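Local coordinates for putative cell invasion protein with MAC/Perforin domain (Bacteroides thetaiotaomicron VPI-5482, PDB 3KK7) that is of unknown function but carries a MACPF domain, the fold of pore-forming perforin and complement proteins, and may act in cell invasion, at residues Thr66-Gly70 with Arg221-Leu225; Gly270-Thr276 with Ser317-Trp323; Ser281-Thr285 with Asp312-Tyr316. The contacts are given in a common frame with arbitrary orientation. Residues are numbered along the deposited sequence.

How the contacts relate
All three contacts lie in the MACPF domain, on the same side of the chain's centre. Contact 1 comes first along the chain, and contact 3 is nested inside the loop closed by contact 2. Contacts 1 and 2 meet across strand 220-230, with centres about 17 Å apart. R221, S223 and L225 point to the loop of contact 1, while A222 and A224 meet L320, W323 and I274 of contact 2 on the other face. Contacts 2 and 3 have centres about 15 Å apart and meet at T276 of contact 2, which touches S281, I284 and I313. Contacts 1 and 3 do not touch. Together they layer a loop, the central sheet and the peripheral elements beyond it.

Contact 1: Thr66-Gly70 with Arg221-Leu225; sequences TSIIG and RASAL
Segment 66-70 is an irregular loop, and segment 221-225 is extended within strand 220-230. This strand belongs to the central antiparallel sheet of the MACPF fold. The closest CA pair is I68 and S223, whose CA atoms are 7.9 Å apart, so the contact is made through side chains and not by strand pairing. The loop opens with an ST turn at T66: I68 N donates to T66 OG1 at 3.2 Å. S67 and G70 both have positive phi, near 80°, with psi near zero. I68 and I69 between them are extended.

R221, S223 and L225 point their CA-to-CB bonds at the loop, and A224 points away. I68 is central, with both chi angles m. Its CD1 lies 3.4 Å from S223 OG and 4.0 Å from L225 CD2. L225 is in the m,t rotamer. All five touching residues are buried.

The polar element is R221. Its side chain is fully extended, with every chi near 180°, and runs out from the strand to the loop backbone. I336 O of strand 334-338 is a second acceptor for NH1. Helix 133-146 closes the loop on another side, where R139 bonds S67 O. The guanidinium has I68 over one face, with I68 CG2 3.7 Å from R221 NH2. At its edge, R221 NH1 donates to I69 O at 2.7 Å.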
# COMPACT_ATOMS: atom_id res chain seq x y z
N THR A 66 -1.99 8.51 -12.66
CA THR A 66 -2.77 8.90 -13.83
C THR A 66 -4.14 8.18 -13.93
O THR A 66 -5.02 8.63 -14.66
CB THR A 66 -2.00 8.59 -15.08
OG1 THR A 66 -1.92 7.15 -15.25
CG2 THR A 66 -0.60 9.25 -15.02
N SER A 67 -4.27 7.05 -13.23
CA SER A 67 -5.48 6.20 -13.21
C SER A 67 -5.58 5.29 -14.43
O SER A 67 -6.55 4.58 -14.59
CB SER A 67 -6.78 7.01 -13.04
OG SER A 67 -7.29 7.41 -14.29
N ILE A 68 -4.55 5.31 -15.29
CA ILE A 68 -4.45 4.36 -16.38
C ILE A 68 -3.68 3.18 -15.81
O ILE A 68 -2.53 3.30 -15.39
CB ILE A 68 -3.75 4.92 -17.59
CG1 ILE A 68 -4.42 6.23 -18.05
CG2 ILE A 68 -3.82 3.91 -18.72
CD1 ILE A 68 -5.85 6.09 -18.56
N ILE A 69 -4.35 2.04 -15.79
CA ILE A 69 -3.83 0.81 -15.21
C ILE A 69 -2.59 0.34 -15.98
O ILE A 69 -2.65 0.10 -17.18
CB ILE A 69 -4.87 -0.31 -15.26
CG1 ILE A 69 -6.14 0.09 -14.50
CG2 ILE A 69 -4.29 -1.62 -14.69
CD1 ILE A 69 -7.37 -0.68 -14.95
N GLY A 70 -1.48 0.21 -15.26
CA GLY A 70 -0.24 -0.29 -15.85
C GLY A 70 0.62 0.76 -16.54
O GLY A 70 1.67 0.42 -17.09
N ARG A 221 1.49 1.63 -26.06
CA ARG A 221 0.04 1.65 -25.85
C ARG A 221 -0.53 3.01 -26.17
O ARG A 221 0.08 4.01 -25.81
CB ARG A 221 -0.28 1.34 -24.40
CG ARG A 221 -1.74 1.53 -23.96
CD ARG A 221 -1.89 1.09 -22.51
NE ARG A 221 -3.27 1.08 -22.04
CZ ARG A 221 -3.64 0.75 -20.80
NH1 ARG A 221 -2.74 0.41 -19.90
NH2 ARG A 221 -4.91 0.79 -20.46
N ALA A 222 -1.68 3.05 -26.84
CA ALA A 222 -2.44 4.29 -26.91
C ALA A 222 -3.66 4.09 -26.02
O ALA A 222 -4.31 3.06 -26.04
CB ALA A 222 -2.83 4.61 -28.33
N SER A 223 -3.94 5.10 -25.21
CA SER A 223 -4.99 5.09 -24.20
C SER A 223 -5.84 6.29 -24.45
O SER A 223 -5.33 7.39 -24.57
CB SER A 223 -4.36 5.23 -22.83
OG SER A 223 -5.37 5.31 -21.85
N ALA A 224 -7.14 6.09 -24.55
CA ALA A 224 -8.08 7.16 -24.84
C ALA A 224 -9.21 7.09 -23.82
O ALA A 224 -9.74 6.01 -23.54
CB ALA A 224 -8.64 7.00 -26.26
N LEU A 225 -9.58 8.25 -23.27
CA LEU A 225 -10.73 8.37 -22.39
C LEU A 225 -11.79 9.16 -23.12
O LEU A 225 -11.47 10.05 -23.90
CB LEU A 225 -10.37 9.06 -21.08
CG LEU A 225 -9.17 8.48 -20.35
CD1 LEU A 225 -8.78 9.41 -19.22
CD2 LEU A 225 -9.51 7.10 -19.85

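Contact 2: Gly270-Thr276 with Ser317-Trp323; sequences GNLSIGT and SIDLTPW
L272 is the apolar centre. Its t,p rotamer places CD2 3.9 Å from L320 CB and 3.9 Å from W323 CZ3, at the edge of the indole. Next to it, I274 CG2 lies 3.9 Å from I318 CB. I274 and I318 share one face of the sheet, and S273 and D319 share the other.

The backbones pair antiparallel, strand 271-274 beside the short strand 318-319. I274 and I318 form the hydrogen-bonded pair: I274 N to I318 O is 3.1 Å, and I318 N to I274 O is 3.0 Å. S273 and D319 form the non-hydrogen-bonded pair, with CA atoms 4.4 Å apart. L320 N then donates to L272 O at 2.7 Å. G275 has phi 114°, and a CB there would clash with S317 OG.

L320 is the N-cap residue of helix 321-326, where the strand gives way to helix. At this polar edge L272 N donates to T321 OG1 at 3.1 Å. T321 OG1 in turn donates to D319 OD1 at 2.7 Å. A side chain thus takes the backbone bond of L272 once the pairing strand has ended.

Strand 271-274 is the middle of a three-stranded antiparallel sheet, with 251-254 on its other edge. The I274, I318 face rests on Y293 of strand 288-298. I274, L320 and W323 also reach strand 220-230 of the central MACPF sheet.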
# COMPACT_ATOMS: atom_id res chain seq x y z
N GLY A 270 0.78 -1.21 -40.82
CA GLY A 270 -0.58 -0.92 -40.35
C GLY A 270 -0.84 0.57 -40.13
O GLY A 270 0.09 1.34 -39.91
N ASN A 271 -2.11 0.98 -40.23
CA ASN A 271 -2.51 2.38 -40.03
C ASN A 271 -3.36 2.45 -38.79
O ASN A 271 -4.22 1.61 -38.58
CB ASN A 271 -3.32 2.90 -41.22
CG ASN A 271 -2.47 3.68 -42.22
OD1 ASN A 271 -2.65 4.90 -42.37
ND2 ASN A 271 -1.57 2.99 -42.92
N LEU A 272 -3.12 3.46 -37.97
CA LEU A 272 -3.88 3.64 -36.73
C LEU A 272 -4.36 5.09 -36.58
O LEU A 272 -3.58 6.05 -36.70
CB LEU A 272 -3.04 3.19 -35.52
CG LEU A 272 -3.71 3.34 -34.14
CD1 LEU A 272 -4.89 2.41 -34.06
CD2 LEU A 272 -2.73 3.10 -33.01
N SER A 273 -5.64 5.26 -36.30
CA SER A 273 -6.16 6.60 -36.07
C SER A 273 -7.34 6.53 -35.16
O SER A 273 -8.05 5.53 -35.14
CB SER A 273 -6.58 7.26 -37.37
OG SER A 273 -7.65 6.57 -37.97
N ILE A 274 -7.52 7.61 -34.41
CA ILE A 274 -8.68 7.77 -33.53
C ILE A 274 -9.47 8.98 -34.02
O ILE A 274 -8.88 9.92 -34.57
CB ILE A 274 -8.23 7.95 -32.08
CG1 ILE A 274 -9.41 7.92 -31.13
CG2 ILE A 274 -7.46 9.24 -31.91
CD1 ILE A 274 -8.97 7.90 -29.66
N GLY A 275 -10.79 8.95 -33.84
CA GLY A 275 -11.70 9.98 -34.35
C GLY A 275 -12.61 9.38 -35.41
O GLY A 275 -12.24 8.43 -36.07
N THR A 276 -13.81 9.91 -35.55
CA THR A 276 -14.72 9.47 -36.60
C THR A 276 -14.72 10.51 -37.73
O THR A 276 -14.25 11.63 -37.55
CB THR A 276 -16.15 9.33 -36.06
OG1 THR A 276 -16.54 10.56 -35.46
CG2 THR A 276 -16.22 8.27 -35.02
N SER A 317 -9.57 14.35 -35.61
CA SER A 317 -8.98 13.03 -35.72
C SER A 317 -7.48 13.13 -35.65
O SER A 317 -6.91 14.08 -36.19
CB SER A 317 -9.36 12.39 -37.05
OG SER A 317 -10.75 12.15 -37.06
N ILE A 318 -6.87 12.14 -35.02
CA ILE A 318 -5.44 12.06 -34.86
C ILE A 318 -4.94 10.79 -35.52
O ILE A 318 -5.45 9.71 -35.24
CB ILE A 318 -5.07 11.97 -33.41
CG1 ILE A 318 -5.76 13.08 -32.60
CG2 ILE A 318 -3.54 12.02 -33.27
CD1 ILE A 318 -5.50 12.98 -31.07
N ASP A 319 -3.91 10.93 -36.36
CA ASP A 319 -3.24 9.82 -37.02
C ASP A 319 -2.12 9.32 -36.10
O ASP A 319 -1.18 10.07 -35.84
CB ASP A 319 -2.64 10.30 -38.36
CG ASP A 319 -1.94 9.19 -39.17
OD1 ASP A 319 -2.35 8.01 -39.10
OD2 ASP A 319 -0.99 9.53 -39.90
N LEU A 320 -2.24 8.09 -35.60
CA LEU A 320 -1.17 7.52 -34.80
C LEU A 320 -0.25 6.61 -35.63
O LEU A 320 0.57 5.86 -35.07
CB LEU A 320 -1.73 6.78 -33.58
CG LEU A 320 -2.46 7.68 -32.57
CD1 LEU A 320 -3.25 6.85 -31.56
CD2 LEU A 320 -1.49 8.63 -31.90
N THR A 321 -0.34 6.68 -36.96
CA THR A 321 0.42 5.75 -37.78
C THR A 321 1.93 5.86 -37.53
O THR A 321 2.56 4.86 -37.26
CB THR A 321 0.05 5.83 -39.28
OG1 THR A 321 -1.35 5.54 -39.41
CG2 THR A 321 0.85 4.82 -40.10
N PRO A 322 2.50 7.08 -37.54
CA PRO A 322 3.94 7.21 -37.23
C PRO A 322 4.30 6.63 -35.88
O PRO A 322 5.33 5.94 -35.75
CB PRO A 322 4.18 8.72 -37.24
CG PRO A 322 3.11 9.26 -38.12
CD PRO A 322 1.90 8.40 -37.82
N TRP A 323 3.47 6.89 -34.87
CA TRP A 323 3.72 6.34 -33.55
C TRP A 323 3.68 4.79 -33.56
O TRP A 323 4.53 4.13 -32.96
CB TRP A 323 2.74 6.90 -32.52
CG TRP A 323 2.84 6.22 -31.24
CD1 TRP A 323 3.74 6.47 -30.25
CD2 TRP A 323 2.03 5.14 -30.79
NE1 TRP A 323 3.53 5.61 -29.19
CE2 TRP A 323 2.47 4.79 -29.51
CE3 TRP A 323 0.95 4.46 -31.34
CZ2 TRP A 323 1.89 3.77 -28.78
CZ3 TRP A 323 0.37 3.46 -30.62
CH2 TRP A 323 0.84 3.12 -29.34

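Contact 3: Ser281-Thr285 with Asp312-Tyr316; sequences SETIT and DITNY
I284 overlaps I313: its CD1 lies 3.6 Å from I313 CG2, the apolar core of this small interface. Both side chains point across the gap and are buried. I284 is m,t and I313 is t,p. T314 sits beside them, with its CG2 4.2 Å from I284 CG2 and 4.3 Å from T285 CG2. One helical turn earlier, S281 OG is 3.7 Å from T314 CB. The nearest backbone approach is between the CA atoms of S281 and T314, 5.7 Å apart.

No hydrogen bond crosses between the segments. Each is held internally instead. Residues 281-285 are helical, and T285 N donates to S281 O at 2.9 Å. Residues 312-316 form a tight turn in which D312 O accepts from N315 N at 2.9 Å and from Y316 N at 3.0 Å. D312 OD1 also takes T314 N at 2.7 Å and T314 OG1 at 2.6 Å.

T276 bridges the two segments, bonding S281 OG and I313 O. L291 of strand 288-298 lies against both isoleucines.

The arrangement is an Asx turn packed on the C-terminal part of helix 278-285. Its insertion, between strands 220-230 and 288-298, probably corresponds to the second membrane-inserting helical cluster of pore-forming MACPF relatives.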
# COMPACT_ATOMS: atom_id res chain seq x y z
N SER A 281 -19.72 9.22 -38.13
CA SER A 281 -20.09 10.32 -37.23
C SER A 281 -21.56 10.29 -36.88
O SER A 281 -21.94 10.55 -35.74
CB SER A 281 -19.64 11.67 -37.79
OG SER A 281 -18.23 11.80 -37.58
N GLU A 282 -22.39 9.91 -37.85
CA GLU A 282 -23.82 9.66 -37.61
C GLU A 282 -24.05 8.61 -36.52
O GLU A 282 -24.93 8.77 -35.68
CB GLU A 282 -24.47 9.22 -38.91
CG GLU A 282 -25.97 9.39 -38.98
CD GLU A 282 -26.44 9.84 -40.37
OE1 GLU A 282 -25.89 10.85 -40.89
OE2 GLU A 282 -27.36 9.19 -40.94
N THR A 283 -23.25 7.54 -36.50
CA THR A 283 -23.33 6.54 -35.43
C THR A 283 -23.24 7.18 -34.04
O THR A 283 -23.81 6.67 -33.08
CB THR A 283 -22.17 5.50 -35.53
OG1 THR A 283 -22.22 4.84 -36.79
CG2 THR A 283 -22.28 4.44 -34.43
N ILE A 284 -22.48 8.26 -33.94
CA ILE A 284 -22.22 8.91 -32.66
C ILE A 284 -23.28 9.94 -32.34
O ILE A 284 -23.89 9.91 -31.28
CB ILE A 284 -20.82 9.56 -32.66
CG1 ILE A 284 -19.76 8.46 -32.54
CG2 ILE A 284 -20.67 10.54 -31.53
CD1 ILE A 284 -18.44 8.89 -33.00
N THR A 285 -23.52 10.82 -33.27
CA THR A 285 -24.48 11.89 -33.06
C THR A 285 -25.93 11.39 -32.85
O THR A 285 -26.70 12.03 -32.13
CB THR A 285 -24.43 12.88 -34.21
OG1 THR A 285 -24.65 12.17 -35.44
CG2 THR A 285 -23.06 13.57 -34.23
N ASP A 312 -13.68 16.99 -29.60
CA ASP A 312 -14.92 16.39 -30.06
C ASP A 312 -14.58 15.30 -31.10
O ASP A 312 -13.91 15.57 -32.12
CB ASP A 312 -15.86 17.44 -30.65
CG ASP A 312 -17.15 16.85 -31.20
OD1 ASP A 312 -17.06 15.99 -32.11
OD2 ASP A 312 -18.25 17.24 -30.73
N ILE A 313 -15.08 14.08 -30.83
CA ILE A 313 -14.76 12.89 -31.61
C ILE A 313 -15.07 13.02 -33.11
O ILE A 313 -14.35 12.46 -33.95
CB ILE A 313 -15.47 11.64 -31.02
CG1 ILE A 313 -14.81 10.34 -31.49
CG2 ILE A 313 -16.96 11.66 -31.34
CD1 ILE A 313 -13.43 10.11 -30.95
N THR A 314 -16.11 13.78 -33.44
CA THR A 314 -16.50 13.98 -34.82
C THR A 314 -15.77 15.15 -35.50
O THR A 314 -15.88 15.31 -36.71
CB THR A 314 -17.98 14.28 -34.91
OG1 THR A 314 -18.23 15.59 -34.38
CG2 THR A 314 -18.79 13.27 -34.13
N ASN A 315 -15.07 15.98 -34.74
CA ASN A 315 -14.43 17.17 -35.28
C ASN A 315 -12.94 16.98 -35.48
O ASN A 315 -12.38 17.52 -36.43
CB ASN A 315 -14.67 18.37 -34.36
CG ASN A 315 -14.25 19.70 -35.00
OD1 ASN A 315 -14.68 20.05 -36.12
ND2 ASN A 315 -13.44 20.46 -34.26
N TYR A 316 -12.29 16.24 -34.59
CA TYR A 316 -10.85 16.15 -34.69
C TYR A 316 -10.34 14.73 -34.60
O TYR A 316 -10.64 14.00 -33.65
CB TYR A 316 -10.20 17.04 -33.64
CG TYR A 316 -8.71 17.15 -33.80
CD1 TYR A 316 -8.15 17.81 -34.92
CD2 TYR A 316 -7.84 16.61 -32.85
CE1 TYR A 316 -6.77 17.92 -35.08
CE2 TYR A 316 -6.46 16.69 -33.01
CZ TYR A 316 -5.93 17.36 -34.12
OH TYR A 316 -4.57 17.44 -34.28